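Local coordinates for protein hypothetical aspartyl-tRNA synthetase (Sulfolobus tokodaii, PDB 1WYD) that attaches L-aspartate to tRNA(Asp), and with relaxed specificity also to tRNA(Asn), after activating the amino acid with ATP as aspartyl-adenylate, at residues E62-S67 with A98-P103; L104-K109 with R121-R126; M1-F6 with L39-G44; V48-N53 with L87-I92. One frame throughout, in Å; residues are numbered along the deposited sequence.

Interaction 1. Residues E62-S67 with A98-P103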
loop_
_atom_site.group_PDB
_atom_site.type_symbol
_atom_site.label_atom_id
_atom_site.label_comp_id
_atom_site.label_asym_id
_atom_site.label_seq_id
_atom_site.Cartn_x
_atom_site.Cartn_y
_atom_site.Cartn_z
ATOM N N GLU B 62 32.182 1.166 28.890
ATOM C CA GLU B 62 32.610 1.664 27.589
ATOM C C GLU B 62 31.419 1.986 26.662
ATOM O O GLU B 62 31.597 2.545 25.574
ATOM C CB GLU B 62 33.624 0.712 26.948
ATOM C CG GLU B 62 33.052 -0.594 26.442
ATOM C CD GLU B 62 34.137 -1.496 25.854
ATOM O OE1 GLU B 62 34.892 -2.117 26.664
ATOM O OE2 GLU B 62 34.233 -1.576 24.587
ATOM N N LEU B 63 30.219 1.662 27.155
ATOM C CA LEU B 63 28.953 1.870 26.464
ATOM C C LEU B 63 28.603 3.344 26.261
ATOM O O LEU B 63 28.912 4.207 27.088
ATOM C CB LEU B 63 27.826 1.191 27.258
ATOM C CG LEU B 63 27.792 -0.329 27.348
ATOM C CD1 LEU B 63 26.520 -0.771 28.079
ATOM C CD2 LEU B 63 27.874 -0.987 25.969
ATOM N N THR B 64 27.917 3.628 25.163
ATOM C CA THR B 64 27.606 4.992 24.779
ATOM C C THR B 64 26.203 4.978 24.308
ATOM O O THR B 64 25.718 3.926 23.895
ATOM C CB THR B 64 28.501 5.419 23.614
ATOM O OG1 THR B 64 28.272 4.535 22.492
ATOM C CG2 THR B 64 29.958 5.182 23.996
ATOM N N GLN B 65 25.551 6.136 24.323
ATOM C CA GLN B 65 24.150 6.210 23.929
ATOM C C GLN B 65 24.006 5.818 22.461
ATOM O O GLN B 65 24.868 6.150 21.614
ATOM C CB GLN B 65 23.583 7.601 24.198
ATOM C CG GLN B 65 23.636 7.999 25.658
ATOM C CD GLN B 65 23.019 9.379 25.868
ATOM O OE1 GLN B 65 21.794 9.523 25.895
ATOM N NE2 GLN B 65 23.852 10.388 25.996
ATOM N N GLU B 66 22.932 5.080 22.197
ATOM C CA GLU B 66 22.540 4.521 20.886
ATOM C C GLU B 66 23.317 3.292 20.409
ATOM O O GLU B 66 23.000 2.742 19.357
ATOM C CB GLU B 66 22.398 5.589 19.778
ATOM C CG GLU B 66 21.221 6.567 19.928
ATOM C CD GLU B 66 19.892 5.943 20.373
ATOM O OE1 GLU B 66 19.476 6.244 21.510
ATOM O OE2 GLU B 66 19.252 5.172 19.609
ATOM N N SER B 67 24.307 2.839 21.165
ATOM C CA SER B 67 24.862 1.503 20.943
ATOM C C SER B 67 23.817 0.419 21.137
ATOM O O SER B 67 22.870 0.543 21.953
ATOM C CB SER B 67 26.000 1.228 21.897
ATOM O OG SER B 67 26.968 2.244 21.789
ATOM N N ALA B 98 28.200 2.809 18.939
ATOM C CA ALA B 98 27.917 4.083 18.283
ATOM C C ALA B 98 29.009 5.111 18.582
ATOM O O ALA B 98 29.469 5.221 19.708
ATOM C CB ALA B 98 26.568 4.614 18.731
ATOM N N LYS B 99 29.422 5.852 17.561
ATOM C CA LYS B 99 30.254 7.033 17.754
ATOM C C LYS B 99 29.652 7.985 18.805
ATOM O O LYS B 99 28.429 8.049 19.011
ATOM C CB LYS B 99 30.479 7.776 16.426
ATOM C CG LYS B 99 31.231 6.976 15.380
ATOM C CD LYS B 99 32.224 7.877 14.625
ATOM C CE LYS B 99 32.731 7.224 13.329
ATOM N NZ LYS B 99 33.488 5.938 13.537
ATOM N N ALA B 100 30.535 8.719 19.474
ATOM C CA ALA B 100 30.139 9.631 20.536
ATOM C C ALA B 100 30.936 10.905 20.318
ATOM O O ALA B 100 32.060 10.827 19.834
ATOM C CB ALA B 100 30.464 9.025 21.872
ATOM N N PRO B 101 30.359 12.065 20.641
ATOM C CA PRO B 101 28.990 12.159 21.148
ATOM C C PRO B 101 28.008 12.113 19.994
ATOM O O PRO B 101 28.408 12.188 18.816
ATOM C CB PRO B 101 28.964 13.563 21.749
ATOM C CG PRO B 101 29.843 14.352 20.805
ATOM C CD PRO B 101 30.988 13.393 20.538
ATOM N N LEU B 102 26.729 12.037 20.340
ATOM C CA LEU B 102 25.639 12.028 19.367
ATOM C C LEU B 102 25.428 13.425 18.821
ATOM O O LEU B 102 25.572 14.414 19.554
ATOM C CB LEU B 102 24.342 11.585 20.024
ATOM C CG LEU B 102 24.132 10.127 20.416
ATOM C CD1 LEU B 102 22.662 9.978 20.807
ATOM C CD2 LEU B 102 24.489 9.141 19.310
ATOM N N PRO B 103 25.082 13.508 17.544
ATOM C CA PRO B 103 24.706 14.784 16.936
ATOM C C PRO B 103 23.247 15.148 17.245
ATOM O O PRO B 103 22.840 16.303 17.076
ATOM C CB PRO B 103 24.896 14.525 15.435
ATOM C CG PRO B 103 24.654 13.012 15.277
ATOM C CD PRO B 103 25.056 12.391 16.578
HETATM O O HOH W 1 27.318 7.729 21.258
#

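Interaction 2. Residues L104-K109 with R121-R126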
loop_
_atom_site.group_PDB
_atom_site.type_symbol
_atom_site.label_atom_id
_atom_site.label_comp_id
_atom_site.label_asym_id
_atom_site.label_seq_id
_atom_site.Cartn_x
_atom_site.Cartn_y
_atom_site.Cartn_z
ATOM N N LEU B 104 22.460 14.168 17.662
ATOM C CA LEU B 104 21.085 14.437 18.051
ATOM C C LEU B 104 20.761 13.606 19.277
ATOM O O LEU B 104 21.090 12.425 19.331
ATOM C CB LEU B 104 20.128 14.118 16.891
ATOM C CG LEU B 104 18.702 14.640 16.985
ATOM C CD1 LEU B 104 18.175 14.862 15.579
ATOM C CD2 LEU B 104 17.757 13.692 17.792
ATOM N N ASP B 105 20.094 14.224 20.247
ATOM C CA ASP B 105 19.752 13.558 21.498
ATOM C C ASP B 105 18.425 12.831 21.435
ATOM O O ASP B 105 17.359 13.457 21.399
ATOM C CB ASP B 105 19.763 14.556 22.662
ATOM C CG ASP B 105 21.175 14.942 23.074
ATOM O OD1 ASP B 105 22.086 14.056 23.083
ATOM O OD2 ASP B 105 21.482 16.114 23.398
ATOM N N VAL B 106 18.492 11.504 21.447
ATOM C CA VAL B 106 17.285 10.684 21.329
ATOM C C VAL B 106 16.341 10.852 22.539
ATOM O O VAL B 106 15.133 10.629 22.446
ATOM C CB VAL B 106 17.646 9.201 21.008
ATOM C CG1 VAL B 106 16.429 8.312 20.946
ATOM C CG2 VAL B 106 18.431 9.123 19.685
ATOM N N SER B 107 16.894 11.263 23.668
ATOM C CA SER B 107 16.070 11.538 24.855
ATOM C C SER B 107 16.097 12.988 25.352
ATOM O O SER B 107 15.511 13.271 26.397
ATOM C CB SER B 107 16.447 10.606 26.011
ATOM O OG SER B 107 17.835 10.608 26.261
ATOM N N GLY B 108 16.760 13.891 24.619
ATOM C CA GLY B 108 16.934 15.279 25.047
ATOM C C GLY B 108 15.821 16.330 24.873
ATOM O O GLY B 108 15.957 17.458 25.390
ATOM N N LYS B 109 14.727 15.976 24.193
ATOM C CA LYS B 109 13.692 16.935 23.723
ATOM C C LYS B 109 14.111 17.702 22.460
ATOM O O LYS B 109 15.308 17.944 22.225
ATOM C CB LYS B 109 13.215 17.915 24.829
ATOM N N ARG B 121 18.000 11.923 10.855
ATOM C CA ARG B 121 16.591 11.621 10.892
ATOM C C ARG B 121 16.300 10.354 11.692
ATOM O O ARG B 121 15.333 10.298 12.450
ATOM C CB ARG B 121 16.068 11.518 9.464
ATOM C CG ARG B 121 14.602 11.328 9.402
ATOM C CD ARG B 121 13.880 12.364 10.199
ATOM N NE ARG B 121 12.618 12.673 9.545
ATOM C CZ ARG B 121 11.687 13.451 10.061
ATOM N NH1 ARG B 121 11.877 14.048 11.243
ATOM N NH2 ARG B 121 10.597 13.684 9.346
ATOM N N VAL B 122 17.152 9.351 11.523
ATOM C CA VAL B 122 17.070 8.118 12.299
ATOM C C VAL B 122 17.117 8.388 13.802
ATOM O O VAL B 122 16.301 7.873 14.569
ATOM C CB VAL B 122 18.148 7.140 11.868
ATOM C CG1 VAL B 122 18.358 6.033 12.906
ATOM C CG2 VAL B 122 17.759 6.534 10.532
ATOM N N LEU B 123 18.047 9.221 14.221
ATOM C CA LEU B 123 18.122 9.549 15.610
ATOM C C LEU B 123 16.873 10.312 16.014
ATOM O O LEU B 123 16.308 10.072 17.075
ATOM C CB LEU B 123 19.410 10.342 15.917
ATOM C CG LEU B 123 20.626 9.424 15.814
ATOM C CD1 LEU B 123 21.941 10.229 15.811
ATOM C CD2 LEU B 123 20.639 8.384 16.920
ATOM N N ASP B 124 16.428 11.205 15.149
ATOM C CA ASP B 124 15.222 11.934 15.420
ATOM C C ASP B 124 13.996 11.017 15.474
ATOM O O ASP B 124 13.197 11.158 16.346
ATOM C CB ASP B 124 15.024 13.017 14.384
ATOM C CG ASP B 124 13.846 13.901 14.704
ATOM O OD1 ASP B 124 13.839 14.548 15.791
ATOM O OD2 ASP B 124 12.886 14.010 13.910
ATOM N N LEU B 125 13.872 10.084 14.536
ATOM C CA LEU B 125 12.744 9.150 14.464
ATOM C C LEU B 125 12.691 8.235 15.674
ATOM O O LEU B 125 11.592 7.805 16.079
ATOM C CB LEU B 125 12.871 8.259 13.242
ATOM C CG LEU B 125 12.051 8.553 11.986
ATOM C CD1 LEU B 125 11.312 9.892 12.007
ATOM C CD2 LEU B 125 12.958 8.366 10.744
ATOM N N ARG B 126 13.872 7.941 16.243
ATOM C CA ARG B 126 13.925 7.083 17.429
ATOM C C ARG B 126 13.268 7.696 18.674
ATOM O O ARG B 126 13.059 7.012 19.651
ATOM C CB ARG B 126 15.348 6.660 17.761
ATOM C CG ARG B 126 15.896 5.615 16.852
ATOM C CD ARG B 126 17.327 5.211 17.205
ATOM N NE ARG B 126 17.874 4.278 16.204
ATOM C CZ ARG B 126 19.192 4.039 16.031
ATOM N NH1 ARG B 126 20.135 4.635 16.784
ATOM N NH2 ARG B 126 19.566 3.192 15.106
#

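Interaction 3. Residues M1-F6 with L39-G44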
loop_
_atom_site.group_PDB
_atom_site.type_symbol
_atom_site.label_atom_id
_atom_site.label_comp_id
_atom_site.label_asym_id
_atom_site.label_seq_id
_atom_site.Cartn_x
_atom_site.Cartn_y
_atom_site.Cartn_z
ATOM N N MET B 1 16.154 -15.264 19.149
ATOM C CA MET B 1 17.101 -14.487 18.285
ATOM C C MET B 1 18.145 -13.784 19.168
ATOM O O MET B 1 19.104 -14.426 19.606
ATOM C CB MET B 1 16.325 -13.534 17.365
ATOM C CG MET B 1 14.869 -14.032 17.081
ATOM S SD MET B 1 14.086 -13.493 15.496
ATOM C CE MET B 1 12.370 -14.068 15.753
ATOM N N TYR B 2 17.973 -12.503 19.472
ATOM C CA TYR B 2 18.998 -11.854 20.292
ATOM C C TYR B 2 18.511 -11.591 21.709
ATOM O O TYR B 2 19.208 -10.993 22.528
ATOM C CB TYR B 2 19.512 -10.545 19.640
ATOM C CG TYR B 2 20.448 -10.728 18.467
ATOM C CD1 TYR B 2 21.827 -10.683 18.635
ATOM C CD2 TYR B 2 19.950 -10.944 17.183
ATOM C CE1 TYR B 2 22.696 -10.827 17.538
ATOM C CE2 TYR B 2 20.797 -11.097 16.090
ATOM C CZ TYR B 2 22.169 -11.031 16.267
ATOM O OH TYR B 2 23.006 -11.192 15.176
ATOM N N ARG B 3 17.304 -12.040 21.979
ATOM C CA ARG B 3 16.648 -11.787 23.238
ATOM C C ARG B 3 15.727 -12.949 23.508
ATOM O O ARG B 3 15.421 -13.697 22.593
ATOM C CB ARG B 3 15.809 -10.518 23.148
ATOM C CG ARG B 3 15.070 -10.375 21.843
ATOM C CD ARG B 3 13.981 -9.424 21.925
ATOM N NE ARG B 3 14.433 -8.026 21.873
ATOM C CZ ARG B 3 14.310 -7.235 20.807
ATOM N NH1 ARG B 3 13.801 -7.713 19.675
ATOM N NH2 ARG B 3 14.678 -5.974 20.870
ATOM N N SER B 4 15.279 -13.069 24.760
ATOM C CA SER B 4 14.177 -13.955 25.117
ATOM C C SER B 4 12.903 -13.134 25.261
ATOM O O SER B 4 11.830 -13.594 24.873
ATOM C CB SER B 4 14.473 -14.729 26.415
ATOM O OG SER B 4 14.314 -13.893 27.561
ATOM N N HIS B 5 13.002 -11.932 25.829
ATOM C CA HIS B 5 11.807 -11.098 26.018
ATOM C C HIS B 5 12.002 -9.659 25.543
ATOM O O HIS B 5 13.103 -9.095 25.620
ATOM C CB HIS B 5 11.304 -11.107 27.490
ATOM C CG HIS B 5 10.933 -12.471 28.011
ATOM N ND1 HIS B 5 11.866 -13.456 28.264
ATOM C CD2 HIS B 5 9.728 -13.015 28.316
ATOM C CE1 HIS B 5 11.255 -14.545 28.690
ATOM N NE2 HIS B 5 9.957 -14.302 28.733
ATOM N N PHE B 6 10.927 -9.077 25.041
ATOM C CA PHE B 6 10.834 -7.642 24.883
ATOM C C PHE B 6 10.631 -7.026 26.252
ATOM O O PHE B 6 10.014 -7.641 27.126
ATOM C CB PHE B 6 9.641 -7.300 24.015
ATOM C CG PHE B 6 9.883 -7.517 22.555
ATOM C CD1 PHE B 6 9.457 -8.702 21.936
ATOM C CD2 PHE B 6 10.525 -6.541 21.789
ATOM C CE1 PHE B 6 9.668 -8.915 20.562
ATOM C CE2 PHE B 6 10.752 -6.744 20.408
ATOM C CZ PHE B 6 10.311 -7.939 19.800
ATOM N N LEU B 39 17.451 1.017 28.814
ATOM C CA LEU B 39 17.496 0.351 27.529
ATOM C C LEU B 39 16.205 0.610 26.778
ATOM O O LEU B 39 15.138 0.786 27.399
ATOM C CB LEU B 39 17.725 -1.152 27.718
ATOM C CG LEU B 39 17.933 -2.014 26.479
ATOM C CD1 LEU B 39 19.343 -1.838 25.921
ATOM C CD2 LEU B 39 17.689 -3.461 26.873
ATOM N N ARG B 40 16.294 0.655 25.444
ATOM C CA ARG B 40 15.125 0.869 24.576
ATOM C C ARG B 40 15.030 -0.236 23.547
ATOM O O ARG B 40 16.038 -0.598 22.937
ATOM C CB ARG B 40 15.233 2.197 23.825
ATOM C CG ARG B 40 13.982 2.509 23.040
ATOM C CD ARG B 40 14.116 3.573 21.984
ATOM N NE ARG B 40 15.208 4.451 22.326
ATOM C CZ ARG B 40 16.293 4.596 21.565
ATOM N NH1 ARG B 40 16.364 3.965 20.400
ATOM N NH2 ARG B 40 17.274 5.394 21.986
ATOM N N ASP B 41 13.828 -0.761 23.367
ATOM C CA ASP B 41 13.489 -1.734 22.330
ATOM C C ASP B 41 12.158 -1.291 21.777
ATOM O O ASP B 41 11.636 -0.251 22.207
ATOM C CB ASP B 41 13.518 -3.208 22.819
ATOM C CG ASP B 41 12.286 -3.623 23.687
ATOM O OD1 ASP B 41 12.337 -4.735 24.268
ATOM O OD2 ASP B 41 11.242 -2.956 23.839
ATOM N N LYS B 42 11.598 -2.044 20.837
ATOM C CA LYS B 42 10.380 -1.569 20.166
ATOM C C LYS B 42 9.161 -1.453 21.115
ATOM O O LYS B 42 8.225 -0.735 20.802
ATOM C CB LYS B 42 10.085 -2.381 18.882
ATOM C CG LYS B 42 9.042 -3.474 19.021
ATOM C CD LYS B 42 8.947 -4.428 17.827
ATOM C CE LYS B 42 7.921 -3.965 16.798
ATOM N NZ LYS B 42 6.497 -4.089 17.243
ATOM N N THR B 43 9.166 -2.151 22.262
ATOM C CA THR B 43 8.034 -2.036 23.235
ATOM C C THR B 43 8.144 -0.892 24.232
ATOM O O THR B 43 7.151 -0.510 24.850
ATOM C CB THR B 43 7.812 -3.323 24.039
ATOM O OG1 THR B 43 8.977 -3.600 24.836
ATOM C CG2 THR B 43 7.606 -4.522 23.127
ATOM N N GLY B 44 9.359 -0.375 24.413
ATOM C CA GLY B 44 9.569 0.838 25.186
ATOM C C GLY B 44 10.861 0.763 25.947
ATOM O O GLY B 44 11.864 0.194 25.459
HETATM O O HOH W 2 14.211 -6.483 24.639
#

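Interaction 4. Residues V48-N53 with L87-I92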
loop_
_atom_site.group_PDB
_atom_site.type_symbol
_atom_site.label_atom_id
_atom_site.label_comp_id
_atom_site.label_asym_id
_atom_site.label_seq_id
_atom_site.Cartn_x
_atom_site.Cartn_y
_atom_site.Cartn_z
ATOM N N VAL B 48 18.011 -1.224 33.470
ATOM C CA VAL B 48 18.914 -2.277 33.875
ATOM C C VAL B 48 19.925 -1.733 34.869
ATOM O O VAL B 48 20.322 -0.573 34.795
ATOM C CB VAL B 48 19.525 -3.136 32.662
ATOM C CG1 VAL B 48 18.956 -2.734 31.317
ATOM C CG2 VAL B 48 21.071 -3.218 32.638
ATOM N N VAL B 49 20.310 -2.579 35.816
ATOM C CA VAL B 49 21.308 -2.243 36.823
ATOM C C VAL B 49 22.546 -3.155 36.663
ATOM O O VAL B 49 22.437 -4.341 36.358
ATOM C CB VAL B 49 20.702 -2.307 38.269
ATOM C CG1 VAL B 49 21.576 -1.557 39.291
ATOM C CG2 VAL B 49 19.291 -1.731 38.300
ATOM N N VAL B 50 23.719 -2.557 36.820
ATOM C CA VAL B 50 24.983 -3.276 36.831
ATOM C C VAL B 50 25.675 -2.831 38.104
ATOM O O VAL B 50 26.171 -1.702 38.176
ATOM C CB VAL B 50 25.904 -2.910 35.625
ATOM C CG1 VAL B 50 26.853 -4.047 35.313
ATOM C CG2 VAL B 50 25.102 -2.540 34.387
ATOM N N ASP B 51 25.689 -3.693 39.120
ATOM C CA ASP B 51 26.402 -3.359 40.347
ATOM C C ASP B 51 27.891 -3.620 40.187
ATOM O O ASP B 51 28.318 -4.247 39.213
ATOM C CB ASP B 51 25.800 -3.999 41.622
ATOM C CG ASP B 51 25.543 -5.487 41.493
ATOM O OD1 ASP B 51 26.439 -6.207 40.985
ATOM O OD2 ASP B 51 24.476 -6.029 41.907
ATOM N N LYS B 52 28.665 -3.104 41.140
ATOM C CA LYS B 52 30.122 -3.134 41.086
ATOM C C LYS B 52 30.722 -4.517 40.824
ATOM O O LYS B 52 31.654 -4.639 40.038
ATOM C CB LYS B 52 30.718 -2.527 42.374
ATOM C CG LYS B 52 30.737 -0.986 42.402
ATOM C CD LYS B 52 32.012 -0.397 41.742
ATOM C CE LYS B 52 31.880 1.110 41.432
ATOM N NZ LYS B 52 33.134 1.712 40.851
ATOM N N ASN B 53 30.205 -5.549 41.479
ATOM C CA ASN B 53 30.894 -6.840 41.445
ATOM C C ASN B 53 30.423 -7.810 40.348
ATOM O O ASN B 53 30.882 -8.956 40.290
ATOM C CB ASN B 53 31.009 -7.504 42.849
ATOM C CG ASN B 53 29.704 -7.462 43.658
ATOM O OD1 ASN B 53 28.968 -6.468 43.633
ATOM N ND2 ASN B 53 29.418 -8.552 44.390
ATOM N N LEU B 87 16.172 -5.114 35.448
ATOM C CA LEU B 87 17.031 -6.225 35.086
ATOM C C LEU B 87 18.379 -6.012 35.733
ATOM O O LEU B 87 18.996 -4.969 35.539
ATOM C CB LEU B 87 17.231 -6.225 33.574
ATOM C CG LEU B 87 17.226 -7.514 32.745
ATOM C CD1 LEU B 87 18.097 -7.332 31.561
ATOM C CD2 LEU B 87 17.645 -8.711 33.546
ATOM N N HIS B 88 18.851 -7.001 36.489
ATOM C CA HIS B 88 20.146 -6.899 37.145
ATOM C C HIS B 88 21.159 -7.576 36.251
ATOM O O HIS B 88 21.155 -8.787 36.112
ATOM C CB HIS B 88 20.090 -7.512 38.551
ATOM C CG HIS B 88 19.437 -6.619 39.568
ATOM N ND1 HIS B 88 19.700 -6.708 40.920
ATOM C CD2 HIS B 88 18.536 -5.612 39.428
ATOM C CE1 HIS B 88 18.989 -5.801 41.567
ATOM N NE2 HIS B 88 18.277 -5.120 40.685
ATOM N N ALA B 89 22.016 -6.797 35.613
ATOM C CA ALA B 89 22.807 -7.345 34.518
ATOM C C ALA B 89 23.866 -8.347 34.990
ATOM O O ALA B 89 24.519 -8.131 36.034
ATOM C CB ALA B 89 23.432 -6.238 33.717
ATOM N N GLU B 90 24.032 -9.434 34.230
ATOM C CA GLU B 90 25.103 -10.398 34.484
ATOM C C GLU B 90 26.081 -10.439 33.313
ATOM O O GLU B 90 27.290 -10.662 33.487
ATOM C CB GLU B 90 24.536 -11.802 34.743
ATOM C CG GLU B 90 23.565 -11.897 35.920
ATOM C CD GLU B 90 24.247 -11.956 37.292
ATOM O OE1 GLU B 90 25.249 -12.694 37.459
ATOM O OE2 GLU B 90 23.771 -11.259 38.220
ATOM N N GLU B 91 25.543 -10.226 32.113
ATOM C CA GLU B 91 26.330 -10.254 30.883
ATOM C C GLU B 91 25.745 -9.288 29.871
ATOM O O GLU B 91 24.522 -9.253 29.687
ATOM C CB GLU B 91 26.374 -11.659 30.291
ATOM C CG GLU B 91 27.501 -11.860 29.293
ATOM C CD GLU B 91 27.528 -13.262 28.700
ATOM O OE1 GLU B 91 28.470 -13.561 27.940
ATOM O OE2 GLU B 91 26.613 -14.067 28.993
ATOM N N ILE B 92 26.633 -8.513 29.238
ATOM C CA ILE B 92 26.277 -7.569 28.205
ATOM C C ILE B 92 27.182 -7.778 26.988
ATOM O O ILE B 92 28.417 -7.828 27.097
ATOM C CB ILE B 92 26.354 -6.089 28.735
ATOM C CG1 ILE B 92 25.195 -5.781 29.709
ATOM C CG2 ILE B 92 26.421 -5.052 27.567
ATOM C CD1 ILE B 92 25.560 -4.810 30.840
#

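Interaction 1. Residues E62-S67 with A98-P103
Thr64 sets its hydroxyl against the backbone of Ala98, with Thr64 OG1 3.1 Å from Ala98 O. The same Thr64 OG1 lies 2.7 Å from Ser67 OG. The single hydroxyl proton can serve only one of Ala98 O and Ser67 OG at a time. With chi1 60° OG1 sits between the backbone N and the carbonyl carbon, from where it reaches Ala98 O.

Thr64 to Ser67 form a type II beta turn. Gln65 contributes mainly its carbonyl. Gln65 O rests 3.7 Å from Ala98 CB and 3.8 Å from Leu102 CD2. A water donates to Gln65 O and also lies close to Lys99 O, though that second distance is doubtfully short. Glu66 takes the third position of the turn with a positive phi of 76°. Its methylene Glu66 CG meets Leu102 CD1 at 3.8 Å, and the two side chains cross at about a right angle. Beyond CG the chain bends, and the carboxylate leaves the contact to form salt bridges with Arg40 and Arg126.

Ser67 closes the turn. Ala98 N donates to Ser67 OG over 3.2 Å, at an N-H...O angle of 158°. Tyr389 of the second subunit packs on Ala98 and Leu102, which places this joint of the OB-fold and the linker at the dimer interface. On the 98-103 side the polar partners are backbone atoms of Ala98, met by side-chain hydroxyls of the turn. Aliphatic contacts of Leu102 and Ala98 CB lie beside them.

Interaction 2. Residues L104-K109 with R121-R126
Leu104 lays its side chain against the helix of residues 121-125. The beta carbons Leu104 CB and Leu123 CB stand 4.0 Å apart. Leu104 CG is anti to the backbone N (chi1 -166°), which directs it to the helix. Leu104 CD1 touches Asp124 CB at 3.8 Å, while Leu104 CD2 lies on the peptide between Leu123 and Asp124.

Val106 makes two contacts, one with each methyl. Val106 CG2 meets Leu123 CD2 at 3.6 Å, and the side chains cross at about a right angle. The same methyl, Val106 CG2, lies 3.5 Å from Leu123 O. Val106 CG1 reaches Arg126 CB at 3.7 Å, further along the chain.

This is the linker that runs from the anticodon-binding OB-fold towards the class II catalytic domain. It folds back on helix 121-125, a short helix a dozen residues further on. Leu123 is the shared apolar surface. It takes Leu104 and Val106 on its own side chain, and Glu66 and Tyr389 of the second subunit also pack on it.

The charged groups point elsewhere. Asp124 OD2 forms a salt bridge with Arg121 NH1 at 2.9 Å, bent enough to be weak as a hydrogen bond, and Asp124 OD1 pairs with Arg127. The Arg126 chain runs extended from CG to NE. Its guanidinium donates to the carbonyl oxygens of Gly197 and Tyr389 of the second subunit.

Interaction 3. Residues M1-F6 with L39-G44
Phe6 of the N-terminal extension packs against the turn that follows strand 34-41 of the OB-fold. Phe6 CB touches the methyl Thr43 CG2 at 3.6 Å, and the two side chains cross at about a right angle. Asp41 OD1 comes to the edge of the ring, near its plane, and lies 3.3 Å from Phe6 CA. The carboxylate is turned 71° against the ring. The aliphatic part of Lys42 reaches a rim atom, with Lys42 CD 3.9 Å from Phe6 CE2.

Arg3 CD lies over the centre of one face of Phe6, and Phe6 CE2 stands above one face of the guanidinium. Arg3 NH2 is 3.6 Å from Asp41 CB. No N-H of Arg3 points at Asp41 OD1, so only their opposite charges relate the two. One water accepts from Arg3 NE and lies within reach of both His5 O and Asp41 OD1.

Further out, Arg3 forms a salt bridge with Glu200 of the second subunit. Asp41 OD1 accepts from Ile7 N.

Asp41 CG sits between the backbone N and the carbonyl carbon (chi1 76°), beside its own type I turn. Asp41 OD2 takes three donors there. Thr43 OG1 meets the syn lone pair of Asp41 OD2 at 2.6 Å. Thr43 N makes the Asx turn, from above the carboxylate plane. Gly44 N approaches Asp41 OD2 nearly along the C-O axis, at 3.2 Å.

Interaction 4. Residues V48-N53 with L87-I92
Strands 48-50 and 87-89 run side by side in parallel, their axes 4.5 Å apart and inclined at 31°. Two backbone bonds join them. Val49 N donates to Leu87 O over 2.7 Å, and Ala89 N donates to Val49 O over 2.6 Å. Both are nearly straight, so Val49 is gripped through its N and its O. This parallel pairing of strands 44-50 and 85-89 closes the barrel of the OB-fold.

Val48 and Leu87 share one face of the sheet, with Val48 CB 4.0 Å from Leu87 CB. Trp21 packs on both. Ala89 CB rests against two valines, 4.0 Å from Val48 CG2 and 4.1 Å from Val50 CG2. Val50 CG2 also meets Ile92 CD1 at 4.2 Å. Ile92 follows a classic beta bulge, in which Glu90 and Glu91 both face Arg72.

On the other face Val49 and His88 lie side by side and point the same way, with Val49 CG2 4.1 Å from His88 CD2. His88 CG is anti to the carbonyl carbon (chi1 -78°), which starts the ring off alongside Val49. The imidazole turns its NE2 to Glu86.

Main-chain hydrogen bonds set the spacing of the strands. Branched aliphatic groups pack the face of Val48 and Leu87, and the histidine brings polar character to the face of Val49.

In the fold
Interaction 4 is buried in the OB-fold barrel and touches no other chain. Interaction 3 lies at the surface, at the end of strand 34-41. Inside the sheet, Leu39 packs on Val48 and connects it to interaction 4. Interaction 1 is partly buried and interaction 2 buried, and together they follow the linker from the OB-fold towards the catalytic domain. Glu66 joins three of the contacts through salt bridges to Arg126 and Arg40. Val106 also packs on Arg40. Interactions 1, 2 and 3 all touch the second subunit. Chemistry follows place: strand pairing in 4, hydroxyl-to-backbone contacts in 1, aliphatic packing in 2, and an aromatic ring beside a turn-bound carboxylate in 3.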